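PDB 3EDN: phenazine biosynthesis protein, PhzF family from Bacillus anthracis, which is assigned to the PhzF family of phenazine biosynthesis proteins, has a diaminopimelate epimerase-like fold, and probably acts as an isomerase whose substrate is not established. Local coordinates for residues H263-D275 with E279-Y291. Residues are numbered along the deposited sequence; the frame is centred on the assembly and turned at random. Where two conformers were deposited one is given.
Sequences HKDGRVTVYVTKD and EKLQIDIAGTAVY
The ring of Tyr271 lies across the neighbouring strand with one edge against Ala286, whose CB sits close to the ring plane, 3.6 Å from CE2 and 3.7 Å from OH of Tyr271. Tyr271 CD2, on the same edge, is 3.6 Å from Asp284 O. With CG turned beside the backbone N (chi1 -52°), the ring leans diagonally from its own pair partner, Asp284, towards Ala286. Tyr271 and Asp284 form a hydrogen-bonded antiparallel pair, the Tyr271 N to Asp284 O bond measuring 2.8 Å. The strands 266-273 and 282-287 form a beta hairpin within the diaminopimelate epimerase-like fold, and the longer strand 282-298, broken by a bulge or short loop, also pairs with 3-11 and 117-122.

Further along the face that carries Tyr271, Thr273 packs its CB against Gln282 CB (4.1 Å). A water is hydrogen-bonded to Thr273 OG1 and lies 2.6 Å from Asp284 OD2. Gln282 NE2 reaches the syn side of that oxygen, and Arg122 of strand 117-122 forms a salt bridge with OD1, so both carboxylate oxygens of this buried aspartate have partners.

On the opposite face, Val272 CG1 meets Leu281 CD1 at 3.8 Å while its CG2 lies alongside Ile283 CD1; helix 230-244 packs over this apolar row, touching Val268, Val272, Leu281 and Ile283.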
ATOM      1  N   HIS A 263     -17.171  -4.192  32.283  1.00 12.23           N
ATOM      2  CA  HIS A 263     -17.267  -5.662  32.233  1.00 12.43           C
ATOM      3  C   HIS A 263     -16.057  -6.331  31.611  1.00 12.79           C
ATOM      4  O   HIS A 263     -16.148  -7.450  31.087  1.00 14.26           O
ATOM      5  CB  HIS A 263     -18.562  -6.076  31.541  1.00 14.11           C
ATOM      6  CG  HIS A 263     -19.728  -5.275  32.013  1.00 15.56           C
ATOM      7  ND1 HIS A 263     -20.402  -4.383  31.205  1.00 17.28           N
ATOM      8  CD2 HIS A 263     -20.275  -5.159  33.244  1.00 15.82           C
ATOM      9  CE1 HIS A 263     -21.347  -3.783  31.912  1.00 16.38           C
ATOM     10  NE2 HIS A 263     -21.292  -4.238  33.148  1.00 17.83           N
ATOM     11  N   LYS A 264     -14.928  -5.627  31.643  1.00 12.28           N
ATOM     12  CA  LYS A 264     -13.679  -6.150  31.125  1.00 11.79           C
ATOM     13  C   LYS A 264     -12.699  -6.321  32.275  1.00 10.39           C
ATOM     14  O   LYS A 264     -13.057  -6.131  33.446  1.00 10.47           O
ATOM     15  CB  LYS A 264     -13.096  -5.191  30.091  1.00 13.08           C
ATOM     16  CG  LYS A 264     -14.048  -4.813  28.965  1.00 17.40           C
ATOM     17  CD  LYS A 264     -13.958  -5.796  27.846  1.00 19.67           C
ATOM     18  CE  LYS A 264     -14.012  -5.084  26.482  1.00 20.64           C
ATOM     19  NZ  LYS A 264     -13.545  -5.991  25.387  1.00 20.51           N
ATOM     20  N   ASP A 265     -11.466  -6.690  31.956  1.00 10.87           N
ATOM     21  CA  ASP A 265     -10.457  -6.822  33.007  1.00 11.09           C
ATOM     22  C   ASP A 265      -9.070  -6.711  32.408  1.00 11.70           C
ATOM     23  O   ASP A 265      -8.383  -7.716  32.176  1.00 11.56           O
ATOM     24  CB  ASP A 265     -10.607  -8.132  33.797  1.00 12.56           C
ATOM     25  CG  ASP A 265      -9.610  -8.226  34.941  1.00 15.02           C
ATOM     26  OD1 ASP A 265      -9.212  -7.177  35.481  1.00 15.70           O
ATOM     27  OD2 ASP A 265      -9.185  -9.351  35.275  1.00 18.00           O
ATOM     28  N   GLY A 266      -8.677  -5.470  32.160  1.00 10.54           N
ATOM     29  CA  GLY A 266      -7.410  -5.197  31.515  1.00  9.67           C
ATOM     30  C   GLY A 266      -6.335  -4.883  32.529  1.00  9.22           C
ATOM     31  O   GLY A 266      -6.615  -4.307  33.592  1.00 10.08           O
ATOM     32  N   ARG A 267      -5.116  -5.278  32.202  1.00  8.79           N
ATOM     33  CA  ARG A 267      -3.959  -4.960  33.033  0.50  9.90           C
ATOM     34  C   ARG A 267      -2.798  -4.571  32.136  1.00  9.84           C
ATOM     35  O   ARG A 267      -2.563  -5.178  31.093  1.00 10.48           O
ATOM     36  CB  ARG A 267      -3.581  -6.129  33.945  0.50 12.70           C
ATOM     37  CG  ARG A 267      -4.557  -6.337  35.098  0.50 14.53           C
ATOM     38  CD  ARG A 267      -4.013  -7.294  36.154  0.50 16.30           C
ATOM     39  NE  ARG A 267      -3.817  -8.652  35.645  0.50 18.23           N
ATOM     40  CZ  ARG A 267      -4.753  -9.602  35.642  0.50 18.47           C
ATOM     41  NH1 ARG A 267      -5.965  -9.348  36.124  0.50 18.54           N
ATOM     42  NH2 ARG A 267      -4.477 -10.812  35.163  0.50 18.13           N
ATOM     43  N   VAL A 268      -2.096  -3.524  32.538  1.00  8.78           N
ATOM     44  CA  VAL A 268      -0.890  -3.092  31.858  1.00  8.79           C
ATOM     45  C   VAL A 268       0.233  -3.013  32.875  1.00  8.17           C
ATOM     46  O   VAL A 268       0.070  -2.424  33.949  1.00  8.75           O
ATOM     47  CB  VAL A 268      -1.056  -1.737  31.185  1.00  8.94           C
ATOM     48  CG1 VAL A 268       0.199  -1.388  30.384  1.00  9.83           C
ATOM     49  CG2 VAL A 268      -2.276  -1.753  30.292  1.00  9.88           C
ATOM     50  N   THR A 269       1.362  -3.644  32.562  1.00  8.08           N
ATOM     51  CA  THR A 269       2.550  -3.498  33.404  1.00  9.02           C
ATOM     52  C   THR A 269       3.365  -2.296  32.952  1.00  9.33           C
ATOM     53  O   THR A 269       3.642  -2.138  31.768  1.00  9.50           O
ATOM     54  CB  THR A 269       3.379  -4.792  33.389  1.00  8.63           C
ATOM     55  OG1 THR A 269       2.559  -5.865  33.879  1.00  9.96           O
ATOM     56  CG2 THR A 269       4.620  -4.662  34.282  1.00 10.56           C
ATOM     57  N   VAL A 270       3.721  -1.433  33.900  1.00  8.46           N
ATOM     58  CA  VAL A 270       4.482  -0.224  33.592  1.00  8.36           C
ATOM     59  C   VAL A 270       5.822  -0.255  34.295  1.00  9.48           C
ATOM     60  O   VAL A 270       5.865  -0.461  35.510  1.00  9.84           O
ATOM     61  CB  VAL A 270       3.711   1.061  33.948  1.00  9.00           C
ATOM     62  CG1 VAL A 270       4.479   2.298  33.430  1.00 10.27           C
ATOM     63  CG2 VAL A 270       2.281   0.998  33.381  1.00 10.07           C
ATOM     64  N   TYR A 271       6.891  -0.075  33.525  1.00  9.36           N
ATOM     65  CA  TYR A 271       8.251  -0.054  34.071  1.00 10.95           C
ATOM     66  C   TYR A 271       8.774   1.372  34.049  1.00 10.80           C
ATOM     67  O   TYR A 271       8.724   2.054  33.011  1.00 11.79           O
ATOM     68  CB  TYR A 271       9.184  -0.934  33.236  1.00 13.78           C
ATOM     69  CG  TYR A 271       8.669  -2.332  33.024  1.00 15.48           C
ATOM     70  CD1 TYR A 271       9.152  -3.385  33.777  1.00 16.78           C
ATOM     71  CD2 TYR A 271       7.674  -2.590  32.078  1.00 15.68           C
ATOM     72  CE1 TYR A 271       8.663  -4.683  33.591  1.00 17.24           C
ATOM     73  CE2 TYR A 271       7.192  -3.855  31.890  1.00 16.92           C
ATOM     74  CZ  TYR A 271       7.688  -4.895  32.637  1.00 16.61           C
ATOM     75  OH  TYR A 271       7.190  -6.170  32.431  1.00 17.73           O
ATOM     76  N   VAL A 272       9.253   1.836  35.202  1.00 10.24           N
ATOM     77  CA  VAL A 272       9.745   3.203  35.324  1.00 10.51           C
ATOM     78  C   VAL A 272      11.216   3.120  35.688  1.00 12.41           C
ATOM     79  O   VAL A 272      11.568   2.486  36.683  1.00 12.03           O
ATOM     80  CB  VAL A 272       9.006   3.968  36.419  1.00 10.48           C
ATOM     81  CG1 VAL A 272       9.447   5.432  36.419  1.00 12.18           C
ATOM     82  CG2 VAL A 272       7.501   3.874  36.206  1.00 11.69           C
ATOM     83  N   THR A 273      12.063   3.708  34.848  1.00 12.66           N
ATOM     84  CA  THR A 273      13.515   3.600  35.040  1.00 14.41           C
ATOM     85  C   THR A 273      14.133   4.981  35.145  1.00 15.52           C
ATOM     86  O   THR A 273      13.737   5.913  34.438  1.00 14.46           O
ATOM     87  CB  THR A 273      14.161   2.838  33.876  1.00 16.17           C
ATOM     88  OG1 THR A 273      13.628   1.507  33.842  1.00 17.56           O
ATOM     89  CG2 THR A 273      15.681   2.772  34.033  1.00 17.08           C
ATOM     90  N   LYS A 274      15.095   5.141  36.042  1.00 16.98           N
ATOM     91  CA  LYS A 274      15.881   6.358  35.996  1.00 19.52           C
ATOM     92  C   LYS A 274      17.354   6.027  35.876  1.00 20.92           C
ATOM     93  O   LYS A 274      17.844   5.043  36.437  1.00 21.74           O
ATOM     94  CB  LYS A 274      15.598   7.291  37.166  1.00 21.48           C
ATOM     95  CG  LYS A 274      15.856   6.709  38.521  1.00 22.12           C
ATOM     96  CD  LYS A 274      15.257   7.610  39.612  1.00 23.29           C
ATOM     97  CE  LYS A 274      15.071   6.835  40.904  1.00 24.03           C
ATOM     98  NZ  LYS A 274      14.737   7.718  42.058  1.00 24.26           N
ATOM     99  N   ASP A 275      18.034   6.837  35.084  1.00 21.80           N
ATOM    100  CA  ASP A 275      19.454   6.687  34.887  1.00 22.25           C
ATOM    101  C   ASP A 275      20.075   8.018  35.238  1.00 22.30           C
ATOM    102  O   ASP A 275      19.478   9.061  34.986  1.00 22.08           O
ATOM    103  CB  ASP A 275      19.744   6.331  33.430  1.00 23.68           C
ATOM    104  CG  ASP A 275      21.217   6.075  33.175  1.00 24.42           C
ATOM    105  OD1 ASP A 275      21.595   4.885  33.111  1.00 25.87           O
ATOM    106  OD2 ASP A 275      22.003   7.051  33.040  1.00 25.44           O
ATOM    107  N   GLU A 279      17.500  13.038  31.880  1.00 18.80           N
ATOM    108  CA  GLU A 279      16.753  14.167  32.433  1.00 17.93           C
ATOM    109  C   GLU A 279      15.337  13.793  32.838  1.00 16.73           C
ATOM    110  O   GLU A 279      14.747  14.441  33.691  1.00 17.12           O
ATOM    111  CB  GLU A 279      16.677  15.304  31.415  1.00 18.77           C
ATOM    112  CG  GLU A 279      18.011  15.937  31.105  1.00 21.41           C
ATOM    113  CD  GLU A 279      17.870  17.310  30.468  1.00 22.43           C
ATOM    114  OE1 GLU A 279      16.736  17.699  30.074  1.00 23.60           O
ATOM    115  OE2 GLU A 279      18.905  17.999  30.368  1.00 23.72           O
ATOM    116  N   LYS A 280      14.789  12.754  32.215  1.00 15.98           N
ATOM    117  CA  LYS A 280      13.420  12.336  32.487  1.00 15.87           C
ATOM    118  C   LYS A 280      13.397  10.858  32.828  1.00 14.86           C
ATOM    119  O   LYS A 280      14.348  10.119  32.548  1.00 14.55           O
ATOM    120  CB  LYS A 280      12.523  12.568  31.258  1.00 18.12           C
ATOM    121  CG  LYS A 280      12.309  14.039  30.866  1.00 19.10           C
ATOM    122  CD  LYS A 280      11.249  14.724  31.709  1.00 21.41           C
ATOM    123  CE  LYS A 280      10.917  16.143  31.190  1.00 20.47           C
ATOM    124  NZ  LYS A 280       9.858  16.127  30.110  1.00 21.96           N
ATOM    125  N   LEU A 281      12.289  10.416  33.402  1.00 12.90           N
ATOM    126  CA  LEU A 281      12.072   8.987  33.594  1.00 12.08           C
ATOM    127  C   LEU A 281      11.963   8.304  32.236  1.00 12.41           C
ATOM    128  O   LEU A 281      11.591   8.922  31.228  1.00 12.80           O
ATOM    129  CB  LEU A 281      10.807   8.721  34.427  1.00 12.33           C
ATOM    130  CG  LEU A 281      10.757   9.303  35.847  1.00 12.47           C
ATOM    131  CD1 LEU A 281       9.375   9.186  36.461  1.00 13.32           C
ATOM    132  CD2 LEU A 281      11.774   8.627  36.748  1.00 12.41           C
ATOM    133  N   GLN A 282      12.335   7.029  32.213  1.00 11.95           N
ATOM    134  CA  GLN A 282      12.112   6.194  31.035  1.00 12.69           C
ATOM    135  C   GLN A 282      10.908   5.329  31.345  1.00 11.51           C
ATOM    136  O   GLN A 282      10.814   4.760  32.433  1.00 11.03           O
ATOM    137  CB  GLN A 282      13.329   5.314  30.771  1.00 15.24           C
ATOM    138  CG  GLN A 282      13.120   4.279  29.696  1.00 19.32           C
ATOM    139  CD  GLN A 282      14.320   3.381  29.530  1.00 22.26           C
ATOM    140  OE1 GLN A 282      15.442   3.858  29.347  1.00 23.78           O
ATOM    141  NE2 GLN A 282      14.093   2.069  29.582  1.00 23.45           N
ATOM    142  N   ILE A 283       9.968   5.260  30.404  1.00  9.09           N
ATOM    143  CA  ILE A 283       8.727   4.500  30.603  1.00  9.76           C
ATOM    144  C   ILE A 283       8.623   3.410  29.562  1.00  9.39           C
ATOM    145  O   ILE A 283       8.684   3.687  28.363  1.00 10.48           O
ATOM    146  CB  ILE A 283       7.470   5.405  30.526  1.00 10.33           C
ATOM    147  CG1 ILE A 283       7.504   6.470  31.629  1.00 11.99           C
ATOM    148  CG2 ILE A 283       6.180   4.560  30.611  1.00 11.50           C
ATOM    149  CD1 ILE A 283       7.397   5.898  33.033  1.00 13.50           C
ATOM    150  N   ASP A 284       8.502   2.175  30.030  1.00  9.78           N
ATOM    151  CA  ASP A 284       8.117   1.054  29.169  1.00 10.13           C
ATOM    152  C   ASP A 284       6.773   0.504  29.622  1.00 10.02           C
ATOM    153  O   ASP A 284       6.412   0.566  30.792  1.00 10.26           O
ATOM    154  CB  ASP A 284       9.140  -0.081  29.259  1.00 12.71           C
ATOM    155  CG  ASP A 284      10.568   0.373  28.940  1.00 15.31           C
ATOM    156  OD1 ASP A 284      10.863   0.674  27.769  1.00 16.91           O
ATOM    157  OD2 ASP A 284      11.418   0.403  29.863  1.00 17.42           O
ATOM    158  N   ILE A 285       6.029  -0.096  28.709  1.00  9.32           N
ATOM    159  CA  ILE A 285       4.867  -0.861  29.136  1.00  9.34           C
ATOM    160  C   ILE A 285       4.938  -2.262  28.556  1.00  8.72           C
ATOM    161  O   ILE A 285       5.637  -2.512  27.555  1.00  9.45           O
ATOM    162  CB  ILE A 285       3.525  -0.194  28.735  1.00  9.66           C
ATOM    163  CG1 ILE A 285       3.363  -0.155  27.211  1.00 10.32           C
ATOM    164  CG2 ILE A 285       3.431   1.216  29.328  1.00 10.23           C
ATOM    165  CD1 ILE A 285       1.911  -0.061  26.742  1.00 12.25           C
ATOM    166  N   ALA A 286       4.233  -3.181  29.203  1.00  9.67           N
ATOM    167  CA  ALA A 286       4.149  -4.547  28.704  1.00 10.34           C
ATOM    168  C   ALA A 286       2.763  -5.091  28.954  1.00 10.42           C
ATOM    169  O   ALA A 286       2.113  -4.752  29.944  1.00 11.07           O
ATOM    170  CB  ALA A 286       5.187  -5.439  29.372  1.00 11.80           C
ATOM    171  N   GLY A 287       2.321  -5.981  28.075  1.00 10.59           N
ATOM    172  CA  GLY A 287       1.052  -6.617  28.290  1.00 11.35           C
ATOM    173  C   GLY A 287       1.086  -8.001  27.693  1.00  9.89           C
ATOM    174  O   GLY A 287       1.937  -8.320  26.847  1.00 10.26           O
ATOM    175  N   THR A 288       0.178  -8.836  28.166  1.00  9.98           N
ATOM    176  CA  THR A 288      -0.076 -10.089  27.493  1.00  9.77           C
ATOM    177  C   THR A 288      -1.303  -9.889  26.605  1.00  8.64           C
ATOM    178  O   THR A 288      -1.831  -8.777  26.498  1.00  9.32           O
ATOM    179  CB  THR A 288      -0.239 -11.281  28.478  1.00 10.12           C
ATOM    180  OG1 THR A 288      -0.160 -12.518  27.745  1.00  9.81           O
ATOM    181  CG2 THR A 288      -1.556 -11.202  29.233  1.00 10.02           C
ATOM    182  N   ALA A 289      -1.734 -10.955  25.939  1.00  8.42           N
ATOM    183  CA  ALA A 289      -2.915 -10.893  25.069  1.00  7.85           C
ATOM    184  C   ALA A 289      -3.505 -12.284  24.971  1.00  8.21           C
ATOM    185  O   ALA A 289      -2.946 -13.257  25.488  1.00  9.11           O
ATOM    186  CB  ALA A 289      -2.547 -10.369  23.678  1.00  9.25           C
ATOM    187  N   VAL A 290      -4.639 -12.389  24.288  1.00  7.20           N
ATOM    188  CA  VAL A 290      -5.331 -13.672  24.197  1.00  8.72           C
ATOM    189  C   VAL A 290      -6.132 -13.758  22.899  1.00  9.40           C
ATOM    190  O   VAL A 290      -6.748 -12.784  22.479  1.00  8.69           O
ATOM    191  CB  VAL A 290      -6.246 -13.914  25.432  1.00  9.60           C
ATOM    192  CG1 VAL A 290      -7.406 -12.935  25.456  1.00 10.32           C
ATOM    193  CG2 VAL A 290      -6.762 -15.329  25.466  1.00 11.11           C
ATOM    194  N   TYR A 291      -6.094 -14.932  22.270  1.00  8.57           N
ATOM    195  CA  TYR A 291      -6.929 -15.231  21.102  1.00  8.71           C
ATOM    196  C   TYR A 291      -8.400 -15.105  21.467  1.00  8.36           C
ATOM    197  O   TYR A 291      -8.829 -15.611  22.513  1.00  9.19           O
ATOM    198  CB  TYR A 291      -6.657 -16.678  20.675  1.00  9.71           C
ATOM    199  CG  TYR A 291      -7.621 -17.215  19.633  1.00  9.92           C
ATOM    200  CD1 TYR A 291      -7.370 -17.033  18.269  1.00  9.67           C
ATOM    201  CD2 TYR A 291      -8.780 -17.886  20.002  1.00 10.96           C
ATOM    202  CE1 TYR A 291      -8.246 -17.521  17.306  1.00 11.09           C
ATOM    203  CE2 TYR A 291      -9.672 -18.366  19.048  1.00 11.81           C
ATOM    204  CZ  TYR A 291      -9.376 -18.198  17.701  1.00  9.64           C
ATOM    205  OH  TYR A 291     -10.259 -18.679  16.732  1.00 11.42           O
TER
HETATM  206  O   HOH W   1      -1.474  -7.596  30.411  1.00 12.95           O
HETATM  207  O   HOH W   2      11.557   1.853  32.043  1.00 16.95           O
HETATM  208  O   HOH W   3      15.800   7.728  33.159  1.00 20.67           O